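Long-range contacts in putative iron-uptake ABC transport system,periplasmic iron-binding protein (Campylobacter jejuni, PDB 3E13), which binds ferric iron in the periplasm and probably delivers it to an ABC transporter for uptake into the cell: residues I6-H11 and I55-D60; E129-I134 and V167-A172. All coordinates share one frame; numbering follows the deposited sequence.

Contact 1 (I6-H11 and I55-D60); sequences IYSARH and IFITAD. With FE (Fe (III) ion), chain B.
The Phe56 ring meets Tyr7 at its edge: Tyr7 O lies near the ring plane, 3.5 Å from Phe56 CD1, while one ring face carries Thr58 CG2, offset toward the rim. The His11 imidazole is approached obliquely by the Ala59 methyl, with His11 CE1 3.9 Å from Ala59 CB. His11 CG sits in the crowded position between the backbone N and the carbonyl carbon (chi1 37°). The ring is gripped at both nitrogens. His11 ND1 donates to Ala9 O at 3.0 Å. On the other side of the ring, His11 NE2 binds the iron (III) ion at 2.2 Å. Ala9 O is thus a second-shell group that would fix the rotation of the imidazole and leave NE2 to the metal.

Behind this tip, strands 6-8 and 55-58 run parallel, about 20° apart. Tyr7 N donates to Ile55 O, Ile57 N to Tyr7 O, and Ala9 N to Ile57 O at 2.8 Å, the last nearly straight at 177°. On the sheet face shared by Ile6 and Ile57, Ile6 CG2 packs tightly on Ile57 CD1 at 3.5 Å, and Phe253 of helix 247-257 touches both residues. The other branch of Ile57, CG2, touches Arg10 CD at 3.5 Å, the two side chains crossing obliquely; the guanidinium continues to salt bridges with Asp15 and Glu272. Ser8 OG, anti to its backbone N, accepts from Arg10 N at 3.0 Å and closes an ST turn where the strand ends.

Here the loop after strand 3-8 supplies His11 and Tyr12, and the 55-60 segment packs alongside through Ala59. Tyr143, Tyr199 and Tyr200 complete the ferric site of one histidine and four tyrosines, set in a periplasmic binding protein fold.

Contact 2 (E129-I134 and V167-A172); sequences EFKGEI and VLENLA
Lys131 and Gly132, the central pair of a type II beta turn from Phe130 to Glu133, lie against the C-terminal end of helix 157-170. Backbone bonds join the two parts. Gly132 N donates to Asn170 O at 2.9 Å, clearly bent at the hydrogen and with the donor 38° above the carbonyl plane. Ala172 N donates to Ile134 O at 2.8 Å and is much straighter, at 166°; the same carbonyl receives a CA-H...O contact from Leu171 CA. Ile134 and Leu171 thereby form a single backbone bridge where strand 134-135 begins. Within the turn, Glu133 N closes back on Phe130 O.

Van der Waals contacts accompany these bonds. Ile134 CG1 lies 4.1 Å from Asn170 CB, the two side chains side by side and pointing the same way, while Met119 also touches Ile134. Asn170 CB packs beside Lys131 CA, 4.0 Å away, and the two side chains cross at about a right angle. Ala172 CB is pressed against Gly132 O at 3.3 Å.

The charged contact joins two exposed side chains. Lys131 CG stands anti to the backbone N (chi1 -172°), and in the extended chain beyond it Lys131 CD and CE pass beside Glu169 CG and OE2, with Lys131 CE 3.7 Å from Glu169 OE2. The ammonium forms a salt bridge: Lys131 NZ meets Glu169 OE2 at 2.9 Å, on the anti lone pair of that oxygen.

Contact 1 and contact 2 lie on opposite sides of the centre of the chain, with their own centres 31 Å apart and their nearest atoms about 16 Å apart. They do not touch, and they follow one another along the sequence, contact 1 closing before contact 2 opens. Contact 1 belongs to the iron site through His11, whereas contact 2 lies away from it. A sequence connection nevertheless exists: helix 142-155, which includes the iron ligand Tyr143, falls between the two segments of contact 2. The centre of contact 1, which is largely buried, lies about 11 Å from the centre of the chain, and that of contact 2, only partly buried, about 23 Å.

Contact 1 (I6-H11 and I55-D60)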
loop_
_atom_site.group_PDB
_atom_site.type_symbol
_atom_site.label_atom_id
_atom_site.label_comp_id
_atom_site.label_asym_id
_atom_site.label_seq_id
_atom_site.Cartn_x
_atom_site.Cartn_y
_atom_site.Cartn_z
ATOM N N ILE A 6 -17.909 2.750 7.117
ATOM C CA ILE A 6 -16.580 2.380 6.652
ATOM C C ILE A 6 -15.522 3.174 7.404
ATOM O O ILE A 6 -15.594 4.398 7.428
ATOM C CB ILE A 6 -16.463 2.672 5.149
ATOM C CG1 ILE A 6 -17.490 1.828 4.401
ATOM C CG2 ILE A 6 -15.016 2.467 4.681
ATOM C CD1 ILE A 6 -17.422 1.909 2.874
ATOM N N TYR A 7 -14.579 2.466 8.012
ATOM C CA TYR A 7 -13.360 3.025 8.574
ATOM C C TYR A 7 -12.244 2.715 7.556
ATOM O O TYR A 7 -11.936 1.566 7.337
ATOM C CB TYR A 7 -13.029 2.341 9.909
ATOM C CG TYR A 7 -13.801 2.827 11.130
ATOM C CD1 TYR A 7 -14.982 3.513 11.020
ATOM C CD2 TYR A 7 -13.390 2.463 12.379
ATOM C CE1 TYR A 7 -15.724 3.919 12.181
ATOM C CE2 TYR A 7 -14.094 2.857 13.530
ATOM C CZ TYR A 7 -15.263 3.558 13.421
ATOM O OH TYR A 7 -15.981 3.889 14.571
ATOM N N SER A 8 -11.661 3.750 6.968
ATOM C CA SER A 8 -10.712 3.603 5.879
ATOM C C SER A 8 -9.403 4.313 6.079
ATOM O O SER A 8 -9.372 5.502 6.396
ATOM C CB SER A 8 -11.328 4.082 4.577
ATOM O OG SER A 8 -10.343 3.991 3.530
ATOM N N ALA A 9 -8.314 3.565 5.910
ATOM C CA ALA A 9 -6.982 4.105 5.916
ATOM C C ALA A 9 -6.446 4.340 4.497
ATOM O O ALA A 9 -5.299 4.673 4.331
ATOM C CB ALA A 9 -6.030 3.218 6.737
ATOM N N ARG A 10 -7.300 4.153 3.492
ATOM C CA ARG A 10 -7.018 4.656 2.150
ATOM C C ARG A 10 -7.057 6.201 2.190
ATOM O O ARG A 10 -7.458 6.806 3.209
ATOM C CB ARG A 10 -7.972 4.054 1.119
ATOM C CG ARG A 10 -7.591 2.640 0.765
ATOM C CD ARG A 10 -8.535 1.969 -0.212
ATOM N NE ARG A 10 -8.660 2.656 -1.493
ATOM C CZ ARG A 10 -7.896 2.379 -2.605
ATOM N NH1 ARG A 10 -6.942 1.447 -2.596
ATOM N NH2 ARG A 10 -8.151 3.050 -3.735
ATOM N N HIS A 11 -6.577 6.852 1.147
ATOM C CA HIS A 11 -6.372 8.289 1.176
ATOM C C HIS A 11 -6.390 8.850 -0.247
ATOM O O HIS A 11 -5.461 9.567 -0.668
ATOM C CB HIS A 11 -5.042 8.575 1.914
ATOM C CG HIS A 11 -3.974 7.554 1.624
ATOM N ND1 HIS A 11 -3.769 6.443 2.415
ATOM C CD2 HIS A 11 -3.080 7.458 0.600
ATOM C CE1 HIS A 11 -2.794 5.706 1.880
ATOM N NE2 HIS A 11 -2.347 6.318 0.791
ATOM N N ILE A 55 -16.966 -1.987 8.210
ATOM C CA ILE A 55 -15.912 -2.284 7.238
ATOM C C ILE A 55 -14.636 -1.559 7.677
ATOM O O ILE A 55 -14.675 -0.382 8.087
ATOM C CB ILE A 55 -16.353 -1.827 5.804
ATOM C CG1 ILE A 55 -17.470 -2.717 5.242
ATOM C CG2 ILE A 55 -15.157 -1.670 4.875
ATOM C CD1 ILE A 55 -17.004 -4.037 4.707
ATOM N N PHE A 56 -13.516 -2.270 7.502
ATOM C CA PHE A 56 -12.182 -1.719 7.658
ATOM C C PHE A 56 -11.495 -1.847 6.300
ATOM O O PHE A 56 -11.379 -2.924 5.769
ATOM C CB PHE A 56 -11.411 -2.479 8.773
ATOM C CG PHE A 56 -10.017 -1.927 9.082
ATOM C CD1 PHE A 56 -9.779 -0.541 9.130
ATOM C CD2 PHE A 56 -8.941 -2.783 9.349
ATOM C CE1 PHE A 56 -8.523 -0.023 9.385
ATOM C CE2 PHE A 56 -7.692 -2.273 9.663
ATOM C CZ PHE A 56 -7.477 -0.889 9.696
ATOM N N ILE A 57 -11.069 -0.734 5.734
ATOM C CA ILE A 57 -10.297 -0.714 4.488
ATOM C C ILE A 57 -8.892 -0.172 4.775
ATOM O O ILE A 57 -8.735 0.828 5.501
ATOM C CB ILE A 57 -10.955 0.189 3.397
ATOM C CG1 ILE A 57 -12.404 -0.093 3.260
ATOM C CG2 ILE A 57 -10.253 -0.085 2.039
ATOM C CD1 ILE A 57 -13.114 0.801 2.192
ATOM N N THR A 58 -7.871 -0.849 4.247
ATOM C CA THR A 58 -6.466 -0.415 4.416
ATOM C C THR A 58 -5.807 -0.264 3.072
ATOM O O THR A 58 -6.349 -0.674 2.025
ATOM C CB THR A 58 -5.634 -1.441 5.179
ATOM O OG1 THR A 58 -5.441 -2.573 4.319
ATOM C CG2 THR A 58 -6.295 -1.901 6.472
ATOM N N ALA A 59 -4.618 0.323 3.111
ATOM C CA ALA A 59 -3.744 0.380 1.975
ATOM C C ALA A 59 -2.512 -0.505 2.235
ATOM O O ALA A 59 -1.410 -0.236 1.766
ATOM C CB ALA A 59 -3.349 1.837 1.735
ATOM N N ASP A 60 -2.717 -1.556 3.010
ATOM C CA ASP A 60 -1.610 -2.358 3.540
ATOM C C ASP A 60 -2.056 -3.701 4.064
ATOM O O ASP A 60 -3.043 -3.814 4.821
ATOM C CB ASP A 60 -0.915 -1.565 4.642
ATOM C CG ASP A 60 0.128 -2.333 5.327
ATOM O OD1 ASP A 60 0.031 -2.528 6.601
ATOM O OD2 ASP A 60 1.129 -2.748 4.706
HETATM FE FE FE B . -1.153 5.185 -0.666
#

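Contact 2 (E129-I134 and V167-A172)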
loop_
_atom_site.group_PDB
_atom_site.type_symbol
_atom_site.label_atom_id
_atom_site.label_comp_id
_atom_site.label_asym_id
_atom_site.label_seq_id
_atom_site.Cartn_x
_atom_site.Cartn_y
_atom_site.Cartn_z
ATOM N N GLU A 129 27.713 4.169 -0.184
ATOM C CA GLU A 129 27.846 4.975 -1.376
ATOM C C GLU A 129 26.654 5.905 -1.663
ATOM O O GLU A 129 26.792 6.899 -2.405
ATOM C CB GLU A 129 28.133 4.090 -2.602
ATOM C CG GLU A 129 27.058 3.098 -2.977
ATOM C CD GLU A 129 27.609 1.945 -3.801
ATOM O OE1 GLU A 129 28.025 0.928 -3.197
ATOM O OE2 GLU A 129 27.644 2.087 -5.042
ATOM N N PHE A 130 25.494 5.595 -1.065
ATOM C CA PHE A 130 24.297 6.402 -1.268
ATOM C C PHE A 130 23.967 7.292 -0.081
ATOM O O PHE A 130 22.867 7.856 -0.007
ATOM C CB PHE A 130 23.102 5.495 -1.623
ATOM C CG PHE A 130 23.324 4.697 -2.868
ATOM C CD1 PHE A 130 23.387 5.331 -4.091
ATOM C CD2 PHE A 130 23.558 3.334 -2.819
ATOM C CE1 PHE A 130 23.608 4.614 -5.281
ATOM C CE2 PHE A 130 23.768 2.622 -4.000
ATOM C CZ PHE A 130 23.773 3.264 -5.217
ATOM N N LYS A 131 24.927 7.488 0.834
ATOM C CA LYS A 131 24.683 8.389 1.967
ATOM C C LYS A 131 24.301 9.779 1.483
ATOM O O LYS A 131 24.992 10.365 0.622
ATOM C CB LYS A 131 25.916 8.473 2.892
ATOM C CG LYS A 131 25.632 9.229 4.172
ATOM C CD LYS A 131 26.729 9.072 5.216
ATOM C CE LYS A 131 26.491 9.989 6.435
ATOM N NZ LYS A 131 27.361 9.665 7.653
ATOM N N GLY A 132 23.186 10.282 2.015
ATOM C CA GLY A 132 22.654 11.591 1.695
ATOM C C GLY A 132 21.860 11.660 0.412
ATOM O O GLY A 132 21.448 12.742 -0.012
ATOM N N GLU A 133 21.631 10.505 -0.190
ATOM C CA GLU A 133 21.059 10.458 -1.544
ATOM C C GLU A 133 19.673 9.809 -1.597
ATOM O O GLU A 133 19.048 9.809 -2.671
ATOM C CB GLU A 133 21.999 9.715 -2.501
ATOM C CG GLU A 133 23.318 10.448 -2.768
ATOM C CD GLU A 133 24.229 9.680 -3.733
ATOM O OE1 GLU A 133 25.291 10.200 -4.172
ATOM O OE2 GLU A 133 23.869 8.546 -4.089
ATOM N N ILE A 134 19.191 9.333 -0.465
ATOM C CA ILE A 134 17.921 8.575 -0.395
ATOM C C ILE A 134 16.890 9.372 0.376
ATOM O O ILE A 134 17.226 10.016 1.365
ATOM C CB ILE A 134 18.148 7.245 0.340
ATOM C CG1 ILE A 134 19.342 6.483 -0.226
ATOM C CG2 ILE A 134 16.872 6.389 0.346
ATOM C CD1 ILE A 134 19.197 6.132 -1.582
ATOM N N VAL A 167 19.668 2.734 5.875
ATOM C CA VAL A 167 18.675 3.634 5.317
ATOM C C VAL A 167 18.552 4.909 6.156
ATOM O O VAL A 167 18.613 6.027 5.615
ATOM C CB VAL A 167 17.327 2.924 5.185
ATOM C CG1 VAL A 167 16.213 3.919 4.897
ATOM C CG2 VAL A 167 17.420 1.885 4.033
ATOM N N LEU A 168 18.474 4.761 7.470
ATOM C CA LEU A 168 18.378 5.908 8.368
ATOM C C LEU A 168 19.584 6.809 8.156
ATOM O O LEU A 168 19.448 8.036 8.025
ATOM C CB LEU A 168 18.338 5.490 9.810
ATOM C CG LEU A 168 18.143 6.619 10.828
ATOM C CD1 LEU A 168 16.903 7.425 10.520
ATOM C CD2 LEU A 168 18.074 5.981 12.220
ATOM N N GLU A 169 20.766 6.222 8.136
ATOM C CA GLU A 169 21.997 6.993 8.008
ATOM C C GLU A 169 22.068 7.726 6.677
ATOM O O GLU A 169 22.633 8.812 6.598
ATOM C CB GLU A 169 23.226 6.091 8.187
ATOM C CG GLU A 169 24.520 6.848 7.882
ATOM C CD GLU A 169 25.775 6.238 8.476
ATOM O OE1 GLU A 169 25.755 5.057 8.909
ATOM O OE2 GLU A 169 26.794 6.977 8.476
ATOM N N ASN A 170 21.501 7.118 5.635
ATOM C CA ASN A 170 21.555 7.630 4.281
ATOM C C ASN A 170 20.527 8.674 3.915
ATOM O O ASN A 170 20.640 9.253 2.857
ATOM C CB ASN A 170 21.390 6.461 3.286
ATOM C CG ASN A 170 22.614 5.577 3.169
ATOM O OD1 ASN A 170 22.563 4.520 2.468
ATOM N ND2 ASN A 170 23.736 5.978 3.775
ATOM N N LEU A 171 19.515 8.925 4.741
ATOM C CA LEU A 171 18.471 9.842 4.366
ATOM C C LEU A 171 19.021 11.222 4.069
ATOM O O LEU A 171 19.821 11.761 4.825
ATOM C CB LEU A 171 17.407 9.925 5.435
ATOM C CG LEU A 171 16.659 8.642 5.785
ATOM C CD1 LEU A 171 15.702 8.938 6.822
ATOM C CD2 LEU A 171 15.985 8.111 4.509
ATOM N N ALA A 172 18.598 11.796 2.953
ATOM C CA ALA A 172 18.958 13.173 2.632
ATOM C C ALA A 172 18.370 14.152 3.647
ATOM O O ALA A 172 18.979 15.195 3.900
ATOM C CB ALA A 172 18.498 13.538 1.238
#